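Local atomic coordinates of thiosulfate reductase (PDB entry 2VPZ), a protein that probably reduces sulfur compounds such as polysulfide or thiosulfate, as a molybdenum oxidoreductase carrying two molybdopterin guanine dinucleotides and a [4Fe-4S] cluster. Residues Pro237-Thr241 with Ala686-Lys690. Residues are numbered along the deposited sequence.
Sequences PRFST and ARIRK. With MGD (2-amino-5,6-dimercapto-7-methyl-3,7,8a,9-tetrahydro-8-oxa-1,3,9,10-tetraaza-anthracen-4-one guanosine dinucleotide), chain I.
Two loops distant in sequence can be joined by a single antiparallel bridge, and P237-T241 with A686-K690 is a compact example. The touching parts run end to end at 169°; extended R238 (-122/135) and I688 (-149/148) form the non-hydrogen-bonded pair (CA-CA 4.5 Å). R687 O accepts F239 N (2.6 Å), and R238 CA also approaches that oxygen (3.4 Å). The R687 side chain, chi1 m, runs past F239, R687 CB 3.5 Å from F239 CB, until NH1 donates to F239 O (2.8 Å); F239 centres an inverse gamma turn. R687 NH1 also meets a water held by T241 OG1, while NH2 pairs with E40 of the NRFC protein chain. I688 CD1 packs on R238 CG (3.6 Å). R689 N closes the bridge weakly on P237 O (3.3 Å), R689 CD lying on P237 CB (3.6 Å). From the bridge itself R238, chi1 t, leads away, its NH2 donating to MGD O3' (2.7 Å). The contact thus joins the dinucleotide-binding domain's 676-683/692-696 loop to the loop after strand 231-235, part of the pocket for one MGD's guanosine end.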
ATOM      1  N   PRO A 237     -13.797  -3.653 -27.910  1.00 33.63           N
ATOM      2  CA  PRO A 237     -14.796  -4.450 -27.172  1.00 33.64           C
ATOM      3  C   PRO A 237     -14.107  -5.325 -26.083  1.00 32.64           C
ATOM      4  O   PRO A 237     -14.778  -5.994 -25.295  1.00 32.50           O
ATOM      5  CB  PRO A 237     -15.485  -5.293 -28.254  1.00 32.72           C
ATOM      6  CG  PRO A 237     -14.475  -5.361 -29.387  1.00 33.36           C
ATOM      7  CD  PRO A 237     -13.783  -4.005 -29.338  1.00 33.81           C
ATOM      8  N   ARG A 238     -12.766  -5.285 -26.055  1.00 32.25           N
ATOM      9  CA  ARG A 238     -11.946  -6.097 -25.116  1.00 32.11           C
ATOM     10  C   ARG A 238     -11.034  -5.205 -24.211  1.00 31.98           C
ATOM     11  O   ARG A 238     -10.401  -4.271 -24.710  1.00 31.83           O
ATOM     12  CB  ARG A 238     -11.061  -7.094 -25.911  1.00 33.10           C
ATOM     13  CG  ARG A 238     -10.561  -8.358 -25.142  1.00 33.56           C
ATOM     14  CD  ARG A 238      -9.450  -9.104 -25.920  1.00 34.04           C
ATOM     15  NE  ARG A 238      -8.522  -8.184 -26.577  1.00 34.01           N
ATOM     16  CZ  ARG A 238      -7.246  -7.983 -26.223  1.00 34.28           C
ATOM     17  NH1 ARG A 238      -6.731  -8.651 -25.200  1.00 34.45           N
ATOM     18  NH2 ARG A 238      -6.483  -7.105 -26.880  1.00 32.21           N
ATOM     19  N   PHE A 239     -10.978  -5.478 -22.899  1.00 32.48           N
ATOM     20  CA  PHE A 239     -10.124  -4.730 -21.942  1.00 32.55           C
ATOM     21  C   PHE A 239      -8.676  -5.250 -22.075  1.00 33.67           C
ATOM     22  O   PHE A 239      -8.211  -6.069 -21.257  1.00 35.78           O
ATOM     23  CB  PHE A 239     -10.573  -4.862 -20.464  1.00 32.23           C
ATOM     24  CG  PHE A 239      -9.887  -3.859 -19.498  1.00 30.73           C
ATOM     25  CD1 PHE A 239     -10.351  -2.546 -19.395  1.00 32.79           C
ATOM     26  CD2 PHE A 239      -8.832  -4.247 -18.667  1.00 32.15           C
ATOM     27  CE1 PHE A 239      -9.779  -1.616 -18.503  1.00 31.01           C
ATOM     28  CE2 PHE A 239      -8.227  -3.327 -17.751  1.00 31.47           C
ATOM     29  CZ  PHE A 239      -8.712  -2.012 -17.689  1.00 30.60           C
ATOM     30  N   SER A 240      -7.973  -4.751 -23.091  1.00 34.35           N
ATOM     31  CA  SER A 240      -6.583  -5.114 -23.426  1.00 35.29           C
ATOM     32  C   SER A 240      -5.489  -4.549 -22.494  1.00 35.33           C
ATOM     33  O   SER A 240      -5.788  -3.910 -21.466  1.00 36.71           O
ATOM     34  CB  SER A 240      -6.239  -4.672 -24.855  1.00 37.72           C
ATOM     35  OG  SER A 240      -5.920  -3.278 -24.924  1.00 36.40           O
ATOM     36  N   THR A 241      -4.228  -4.764 -22.863  1.00 33.03           N
ATOM     37  CA  THR A 241      -3.091  -4.268 -22.095  1.00 33.63           C
ATOM     38  C   THR A 241      -3.070  -2.733 -22.137  1.00 35.00           C
ATOM     39  O   THR A 241      -2.907  -2.076 -21.090  1.00 35.93           O
ATOM     40  CB  THR A 241      -1.704  -4.802 -22.606  1.00 32.47           C
ATOM     41  OG1 THR A 241      -1.616  -6.219 -22.451  1.00 31.69           O
ATOM     42  CG2 THR A 241      -0.556  -4.100 -21.829  1.00 28.78           C
ATOM     43  N   ALA A 686     -13.300 -11.902 -16.905  1.00 52.05           N
ATOM     44  CA  ALA A 686     -13.887 -10.729 -17.514  1.00 51.92           C
ATOM     45  C   ALA A 686     -12.966  -9.545 -17.822  1.00 52.25           C
ATOM     46  O   ALA A 686     -12.256  -9.028 -16.942  1.00 56.55           O
ATOM     47  CB  ALA A 686     -15.104 -10.235 -16.707  1.00 54.72           C
ATOM     48  N   ARG A 687     -12.999  -9.140 -19.095  1.00 47.98           N
ATOM     49  CA  ARG A 687     -12.261  -8.056 -19.736  1.00 44.10           C
ATOM     50  C   ARG A 687     -12.811  -8.080 -21.163  1.00 42.10           C
ATOM     51  O   ARG A 687     -12.150  -7.623 -22.089  1.00 41.75           O
ATOM     52  CB  ARG A 687     -10.753  -8.311 -19.831  1.00 43.76           C
ATOM     53  CG  ARG A 687      -9.960  -8.432 -18.539  1.00 40.67           C
ATOM     54  CD  ARG A 687      -8.560  -7.781 -18.695  1.00 39.30           C
ATOM     55  NE  ARG A 687      -7.421  -8.680 -18.596  1.00 36.23           N
ATOM     56  CZ  ARG A 687      -6.300  -8.574 -19.304  1.00 35.43           C
ATOM     57  NH1 ARG A 687      -6.165  -7.595 -20.187  1.00 33.43           N
ATOM     58  NH2 ARG A 687      -5.290  -9.439 -19.125  1.00 33.39           N
ATOM     59  N   ILE A 688     -13.996  -8.652 -21.350  1.00 40.29           N
ATOM     60  CA  ILE A 688     -14.603  -8.735 -22.683  1.00 37.94           C
ATOM     61  C   ILE A 688     -16.142  -8.690 -22.650  1.00 38.25           C
ATOM     62  O   ILE A 688     -16.761  -9.134 -21.672  1.00 38.19           O
ATOM     63  CB  ILE A 688     -14.109 -10.064 -23.450  1.00 35.20           C
ATOM     64  CG1 ILE A 688     -14.425 -10.003 -24.944  1.00 32.82           C
ATOM     65  CG2 ILE A 688     -14.717 -11.322 -22.770  1.00 33.14           C
ATOM     66  CD1 ILE A 688     -13.306 -10.566 -25.899  1.00 31.16           C
ATOM     67  N   ARG A 689     -16.751  -8.113 -23.685  1.00 38.52           N
ATOM     68  CA  ARG A 689     -18.221  -8.045 -23.816  1.00 39.35           C
ATOM     69  C   ARG A 689     -18.761  -9.514 -23.967  1.00 39.91           C
ATOM     70  O   ARG A 689     -17.972 -10.439 -24.219  1.00 38.18           O
ATOM     71  CB  ARG A 689     -18.628  -7.181 -25.027  1.00 39.45           C
ATOM     72  CG  ARG A 689     -18.084  -5.729 -25.002  1.00 40.55           C
ATOM     73  CD  ARG A 689     -18.468  -4.912 -26.257  1.00 40.39           C
ATOM     74  NE  ARG A 689     -19.783  -5.273 -26.797  1.00 39.62           N
ATOM     75  CZ  ARG A 689     -20.904  -4.570 -26.690  1.00 39.47           C
ATOM     76  NH1 ARG A 689     -20.915  -3.411 -26.048  1.00 38.56           N
ATOM     77  NH2 ARG A 689     -22.030  -5.023 -27.229  1.00 38.94           N
ATOM     78  N   LYS A 690     -20.077  -9.726 -23.816  1.00 40.40           N
ATOM     79  CA  LYS A 690     -20.739 -11.044 -23.881  1.00 40.39           C
ATOM     80  C   LYS A 690     -21.028 -11.574 -25.312  1.00 40.92           C
ATOM     81  O   LYS A 690     -21.358 -12.756 -25.514  1.00 43.08           O
ATOM     82  CB  LYS A 690     -22.046 -11.043 -23.049  1.00 40.90           C
ATOM     83  CG  LYS A 690     -21.857 -10.734 -21.553  1.00 39.59           C
ATOM     84  CD  LYS A 690     -23.151 -10.828 -20.731  1.00 40.52           C
ATOM     85  CE  LYS A 690     -22.933 -10.400 -19.268  1.00 41.21           C
ATOM     86  NZ  LYS A 690     -23.974 -10.910 -18.310  1.00 41.66           N
TER
HETATM   87  PB  MGD I1766      -5.823  -4.119 -34.174  1.00 29.45           P
HETATM   88  O1B MGD I1766      -6.546  -5.073 -35.040  1.00 30.92           O
HETATM   89  O2B MGD I1766      -6.058  -2.699 -34.287  1.00 30.31           O
HETATM   90  O3B MGD I1766      -4.344  -4.622 -34.517  1.00 28.55           O
HETATM   91  O3A MGD I1766      -1.893  -5.280 -34.327  1.00 23.67           O
HETATM   92  PA  MGD I1766      -2.866  -4.039 -34.356  1.00 26.89           P
HETATM   93  O1A MGD I1766      -2.389  -3.281 -35.505  1.00 27.59           O
HETATM   94  O2A MGD I1766      -2.724  -3.310 -33.105  1.00 24.89           O
HETATM   95  O5' MGD I1766      -6.056  -4.478 -32.676  1.00 31.16           O
HETATM   96  C5' MGD I1766      -6.344  -5.741 -32.074  1.00 31.22           C
HETATM   97  C4' MGD I1766      -7.396  -5.306 -31.067  1.00 31.10           C
HETATM   98  O4' MGD I1766      -8.481  -4.955 -31.910  1.00 32.35           O
HETATM   99  C3' MGD I1766      -7.972  -6.372 -30.097  1.00 33.43           C
HETATM  100  O3' MGD I1766      -7.984  -5.884 -28.731  1.00 31.24           O
HETATM  101  C2' MGD I1766      -9.437  -6.590 -30.554  1.00 34.38           C
HETATM  102  O2' MGD I1766     -10.288  -6.540 -29.415  1.00 33.50           O
HETATM  103  C1' MGD I1766      -9.729  -5.303 -31.283  1.00 35.91           C
HETATM  104  N9  MGD I1766     -10.997  -5.175 -32.053  1.00 38.88           N
HETATM  105  C8  MGD I1766     -11.666  -6.179 -32.702  1.00 40.67           C
HETATM  106  N7  MGD I1766     -12.801  -5.721 -33.302  1.00 40.55           N
HETATM  107  C5  MGD I1766     -12.877  -4.396 -33.014  1.00 40.14           C
HETATM  108  C6  MGD I1766     -13.864  -3.325 -33.262  1.00 40.02           C
HETATM  109  O6  MGD I1766     -14.836  -3.605 -33.971  1.00 39.30           O
HETATM  110  N1  MGD I1766     -13.623  -2.099 -32.802  1.00 39.40           N
HETATM  111  C2  MGD I1766     -12.535  -1.816 -32.036  1.00 40.16           C
HETATM  112  N2  MGD I1766     -12.331  -0.531 -31.574  1.00 40.23           N
HETATM  113  N3  MGD I1766     -11.579  -2.754 -31.751  1.00 40.37           N
HETATM  114  C4  MGD I1766     -11.689  -4.034 -32.200  1.00 39.27           C
HETATM  115  C10 MGD I1766      -1.405  -6.073 -35.388  1.00 28.60           C
HETATM  116  C11 MGD I1766      -0.047  -5.520 -35.679  1.00 31.56           C
HETATM  117  O11 MGD I1766       0.806  -5.833 -34.568  1.00 32.06           O
HETATM  118  C12 MGD I1766       0.492  -5.883 -37.087  1.00 34.59           C
HETATM  119  S12 MGD I1766      -0.419  -5.623 -38.478  1.00 31.68           S
HETATM  120  C13 MGD I1766       1.744  -6.428 -37.296  1.00 34.58           C
HETATM  121  S13 MGD I1766       2.324  -6.691 -38.876  1.00 33.05           S
HETATM  122  C14 MGD I1766       2.640  -6.773 -36.134  1.00 33.20           C
HETATM  123  N15 MGD I1766       2.730  -8.145 -35.797  1.00 33.64           N
HETATM  124  C16 MGD I1766       3.082  -8.548 -34.533  1.00 36.05           C
HETATM  125  C17 MGD I1766       3.248  -9.979 -34.095  1.00 36.78           C
HETATM  126  O17 MGD I1766       3.115 -10.906 -34.942  1.00 39.32           O
HETATM  127  N18 MGD I1766       3.630 -10.256 -32.802  1.00 35.77           N
HETATM  128  C19 MGD I1766       3.749  -9.222 -31.929  1.00 36.26           C
HETATM  129  N19 MGD I1766       4.033  -9.538 -30.680  1.00 35.61           N
HETATM  130  N20 MGD I1766       3.580  -7.885 -32.203  1.00 36.72           N
HETATM  131  C21 MGD I1766       3.294  -7.533 -33.494  1.00 36.23           C
HETATM  132  N22 MGD I1766       3.090  -6.277 -33.858  1.00 36.45           N
HETATM  133  C23 MGD I1766       2.253  -5.908 -34.951  1.00 33.32           C
HETATM  134  O   HOH W   1      -3.236  -8.233 -21.368  1.00 45.05           O